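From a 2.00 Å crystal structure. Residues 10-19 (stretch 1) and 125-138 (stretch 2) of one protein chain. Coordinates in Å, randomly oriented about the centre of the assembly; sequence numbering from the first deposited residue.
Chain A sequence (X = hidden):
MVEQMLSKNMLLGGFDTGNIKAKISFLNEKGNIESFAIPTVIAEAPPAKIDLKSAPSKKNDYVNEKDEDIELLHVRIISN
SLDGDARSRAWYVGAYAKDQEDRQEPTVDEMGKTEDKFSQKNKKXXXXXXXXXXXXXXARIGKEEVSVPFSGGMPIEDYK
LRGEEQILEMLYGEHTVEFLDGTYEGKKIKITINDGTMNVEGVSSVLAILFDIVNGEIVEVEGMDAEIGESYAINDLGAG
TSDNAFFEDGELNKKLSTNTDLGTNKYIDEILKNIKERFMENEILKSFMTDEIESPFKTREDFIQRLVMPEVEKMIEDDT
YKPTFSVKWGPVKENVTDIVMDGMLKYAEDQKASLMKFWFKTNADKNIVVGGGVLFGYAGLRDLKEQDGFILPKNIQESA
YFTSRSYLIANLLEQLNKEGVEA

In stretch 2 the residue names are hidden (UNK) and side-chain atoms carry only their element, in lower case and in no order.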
# COMPACT_ATOMS: atom_id res chain seq x y z
N MET A 10 11.24 -20.57 -6.12
CA MET A 10 11.64 -19.19 -5.91
C MET A 10 10.43 -18.28 -5.82
O MET A 10 9.35 -18.60 -6.34
CB MET A 10 12.57 -18.72 -7.04
CG MET A 10 11.83 -18.51 -8.37
SD MET A 10 11.25 -16.81 -8.59
CE MET A 10 12.83 -15.94 -8.40
N LEU A 11 10.63 -17.16 -5.14
CA LEU A 11 9.64 -16.10 -5.05
C LEU A 11 10.30 -14.83 -5.55
O LEU A 11 11.39 -14.46 -5.10
CB LEU A 11 9.14 -15.92 -3.61
CG LEU A 11 8.25 -14.71 -3.32
CD1 LEU A 11 6.85 -14.83 -4.00
CD2 LEU A 11 8.12 -14.49 -1.81
N LEU A 12 9.67 -14.17 -6.52
CA LEU A 12 10.17 -12.90 -7.00
C LEU A 12 9.30 -11.77 -6.45
O LEU A 12 8.18 -11.59 -6.90
CB LEU A 12 10.19 -12.87 -8.53
CG LEU A 12 10.93 -11.65 -9.09
CD1 LEU A 12 12.46 -11.84 -8.96
CD2 LEU A 12 10.53 -11.35 -10.53
N GLY A 13 9.81 -11.04 -5.46
CA GLY A 13 9.04 -9.97 -4.85
C GLY A 13 9.76 -8.63 -4.71
O GLY A 13 10.96 -8.50 -5.01
N GLY A 14 8.99 -7.63 -4.29
CA GLY A 14 9.52 -6.32 -3.95
C GLY A 14 9.06 -6.08 -2.53
O GLY A 14 7.90 -6.31 -2.21
N PHE A 15 9.96 -5.63 -1.67
CA PHE A 15 9.66 -5.59 -0.24
C PHE A 15 9.82 -4.19 0.30
O PHE A 15 10.93 -3.64 0.36
CB PHE A 15 10.55 -6.59 0.50
CG PHE A 15 10.50 -7.96 -0.09
CD1 PHE A 15 11.45 -8.35 -1.04
CD2 PHE A 15 9.48 -8.84 0.24
CE1 PHE A 15 11.40 -9.61 -1.61
CE2 PHE A 15 9.42 -10.11 -0.34
CZ PHE A 15 10.38 -10.49 -1.27
N ASP A 16 8.68 -3.62 0.66
CA ASP A 16 8.59 -2.25 1.13
C ASP A 16 8.33 -2.24 2.63
O ASP A 16 7.22 -2.48 3.10
CB ASP A 16 7.50 -1.52 0.35
CG ASP A 16 7.18 -0.15 0.92
OD1 ASP A 16 8.06 0.45 1.58
OD2 ASP A 16 6.05 0.32 0.70
N THR A 17 9.39 -1.96 3.38
CA THR A 17 9.34 -1.91 4.83
C THR A 17 9.01 -0.50 5.33
O THR A 17 9.91 0.35 5.42
CB THR A 17 10.69 -2.36 5.44
OG1 THR A 17 10.98 -3.70 5.00
CG2 THR A 17 10.65 -2.33 6.95
N GLY A 18 7.74 -0.24 5.63
CA GLY A 18 7.33 1.01 6.26
C GLY A 18 7.16 0.89 7.77
O GLY A 18 7.18 -0.21 8.33
N ASN A 19 6.98 2.03 8.44
CA ASN A 19 6.78 2.03 9.89
C ASN A 19 5.39 1.59 10.31
O ASN A 19 5.19 1.13 11.44
CB ASN A 19 7.05 3.43 10.45
CG ASN A 19 8.51 3.78 10.44
OD1 ASN A 19 9.34 3.08 11.02
ND2 ASN A 19 8.84 4.87 9.75
N UNK A 125 10.64 -5.90 15.24
CA UNK A 125 9.37 -5.29 14.83
C UNK A 125 9.16 -5.34 13.31
O UNK A 125 8.04 -5.45 12.83
c UNK A 125 9.37 -3.46 16.75
c UNK A 125 9.28 -3.82 15.27
c UNK A 125 8.24 -4.12 17.53
c UNK A 125 9.36 -1.94 16.92
N UNK A 126 10.26 -5.21 12.57
CA UNK A 126 10.18 -5.07 11.12
C UNK A 126 10.55 -6.36 10.40
O UNK A 126 10.01 -6.63 9.33
c UNK A 126 11.06 -1.89 12.30
c UNK A 126 9.37 -0.79 11.43
n UNK A 126 9.56 -1.88 10.71
c UNK A 126 10.63 -2.59 11.23
c UNK A 126 11.07 -3.90 10.66
n UNK A 126 10.26 -0.77 12.40
N UNK A 127 11.44 -7.16 10.98
CA UNK A 127 11.80 -8.44 10.35
C UNK A 127 10.66 -9.46 10.39
O UNK A 127 10.41 -10.17 9.40
c UNK A 127 13.03 -9.04 11.01
c UNK A 127 14.70 -8.32 9.27
c UNK A 127 14.34 -8.28 10.74
c UNK A 127 15.46 -8.85 11.60
N UNK A 128 9.98 -9.54 11.53
CA UNK A 128 8.92 -10.54 11.67
C UNK A 128 7.80 -10.32 10.63
O UNK A 128 7.42 -11.27 9.94
c UNK A 128 7.06 -11.33 13.16
c UNK A 128 8.39 -10.57 13.11
c UNK A 128 9.44 -11.25 14.01
c UNK A 128 9.17 -11.20 15.52
N UNK A 129 7.29 -9.09 10.47
CA UNK A 129 6.31 -8.91 9.40
C UNK A 129 6.89 -9.10 8.00
O UNK A 129 6.17 -9.59 7.12
c UNK A 129 7.35 -7.90 11.34
c UNK A 129 6.05 -7.23 11.07
c UNK A 129 5.82 -7.47 9.59
N UNK A 130 8.14 -8.74 7.79
CA UNK A 130 8.76 -8.94 6.47
C UNK A 130 8.83 -10.43 6.13
O UNK A 130 8.38 -10.85 5.07
c UNK A 130 11.11 -8.78 5.33
c UNK A 130 12.55 -8.49 5.66
c UNK A 130 10.16 -8.32 6.43
c UNK A 130 10.74 -8.15 3.97
N UNK A 131 9.39 -11.24 7.03
CA UNK A 131 9.51 -12.68 6.77
C UNK A 131 8.14 -13.32 6.64
O UNK A 131 7.94 -14.22 5.83
c UNK A 131 13.84 -12.67 9.04
c UNK A 131 11.77 -13.05 7.87
c UNK A 131 14.49 -12.45 7.85
c UNK A 131 12.48 -12.97 9.05
c UNK A 131 10.30 -13.38 7.88
c UNK A 131 13.79 -12.52 6.66
c UNK A 131 12.42 -12.82 6.68
N UNK A 132 7.20 -12.85 7.45
CA UNK A 132 5.84 -13.36 7.39
C UNK A 132 5.22 -13.06 6.04
O UNK A 132 4.52 -13.91 5.47
o UNK A 132 5.52 -13.19 9.78
c UNK A 132 4.97 -12.78 8.53
c UNK A 132 3.54 -13.26 8.42
N UNK A 133 5.48 -11.86 5.51
CA UNK A 133 4.91 -11.49 4.21
C UNK A 133 5.47 -12.41 3.11
O UNK A 133 4.72 -12.88 2.24
o UNK A 133 6.52 -9.80 3.44
c UNK A 133 5.18 -10.01 3.88
N UNK A 134 6.78 -12.68 3.18
CA UNK A 134 7.41 -13.64 2.27
C UNK A 134 6.77 -15.02 2.35
O UNK A 134 6.57 -15.68 1.34
c UNK A 134 8.91 -13.79 2.59
c UNK A 134 9.78 -12.61 2.26
c UNK A 134 12.23 -11.37 2.18
s UNK A 134 11.49 -12.91 2.78
N UNK A 135 6.49 -15.47 3.58
CA UNK A 135 5.92 -16.80 3.80
C UNK A 135 4.51 -16.91 3.27
O UNK A 135 4.13 -17.95 2.73
c UNK A 135 5.93 -17.16 5.30
N UNK A 136 3.72 -15.86 3.45
CA UNK A 136 2.35 -15.86 2.93
C UNK A 136 2.33 -15.93 1.40
O UNK A 136 1.56 -16.70 0.82
c UNK A 136 1.55 -14.63 3.41
c UNK A 136 1.44 -14.63 4.94
c UNK A 136 0.13 -14.62 2.79
N UNK A 137 3.17 -15.14 0.75
CA UNK A 137 3.26 -15.19 -0.72
C UNK A 137 3.73 -16.55 -1.19
O UNK A 137 3.26 -17.07 -2.22
c UNK A 137 4.19 -14.13 -1.24
N UNK A 138 4.68 -17.13 -0.46
CA UNK A 138 5.20 -18.43 -0.86
C UNK A 138 4.09 -19.48 -0.72
O UNK A 138 3.91 -20.33 -1.60
c UNK A 138 6.42 -18.80 -0.03
O HOH W 1 8.02 -2.68 8.82

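Position 125 carries four side-chain carbons forked at the second and makes no contact with stretch 1; it is Leu125. At position 126 one carbon leads to a five-membered ring of three carbons and two nitrogens, which approaches Thr17 and Gly18 and is linked to Gly18 O through a water. This is the ring of a histidine. His126 points toward stretch 1: its ND1 lies 3.9 Å from Thr17 CG2 and 3.8 Å from Gly18 O, the latter near the ring plane. That gap is too long for a direct hydrogen bond and is filled by water 1, whose O donates to Gly18 O (2.7 Å) and is hydrogen-bonded to His126 ND1 (2.6 Å).

Position 127 again has four carbons forked at the second, with CB turned away from stretch 1, and is Leu127. Position 128 has four carbons forked at the first, one arm two carbons long, which identifies Ile128; it too makes no contact. At 129 three carbons close a ring onto the backbone nitrogen. This is Pro129, whose N has no hydrogen to give to the preceding turn, and the helix is kinked here.

The four carbons at 130 reach Phe15; their fork at the second makes the residue Leu130, and its CD1 packs 3.8 Å from Phe15 CB. A single carbon bearing a six-carbon ring at 131 marks Phe131, which makes no contact with stretch 1. Position 132 has one carbon carrying an oxygen and a carbon. In Thr132 that hydroxyl is used within the helix, OG1 donating to Ile128 O at 2.7 Å.

Position 133 has one carbon and one oxygen, the oxygen at the edge of the Phe15 ring; this is Ser133. Its OG donates to Leu130 O (2.7 Å), so the hydroxyl is already engaged where it sits, 4.5 Å from Phe15 CD2. Position 134 is an unbranched chain of two carbons, a sulfur and a last carbon that lies over one face of the Phe15 ring, hence Met134. Although its CB points sideways, an extended t conformation at chi2 and chi3 carries the terminal methyl there, with CE 4.0 Å from the Phe15 ring centroid in a CH-pi contact; Met134 CG also lies 3.6 Å from Phe15 CE2.

The lone carbon at 135 points away from the strand and belongs to Ala135. Three carbons, one carrying the other two, make 136 Val136, out of reach. At 137 a single carbon rests against Leu11 CD1 and identifies Ala137, its CB at 3.9 Å from Leu11 CD1. Position 138, also with one carbon, is Ala138; its CA is 6.5 Å from Leu11 CA, but its side chain makes no close contact.

The strand and helix run nearly antiparallel, at 153° between their directions, and the two stretches bury 414 Å² between them, both sides summed. No direct hydrogen bond joins them. Phe15 packs against Leu130 and Met134, and Leu11 against Ala137 and the backbone of Met134, its CD2 3.7 Å from Met134 O. Beyond the apolar part, at His126, water 1 provides a polar bridge to Gly18.

Stretch 2, residues 125-138: LHLIPLFTSMAVAA
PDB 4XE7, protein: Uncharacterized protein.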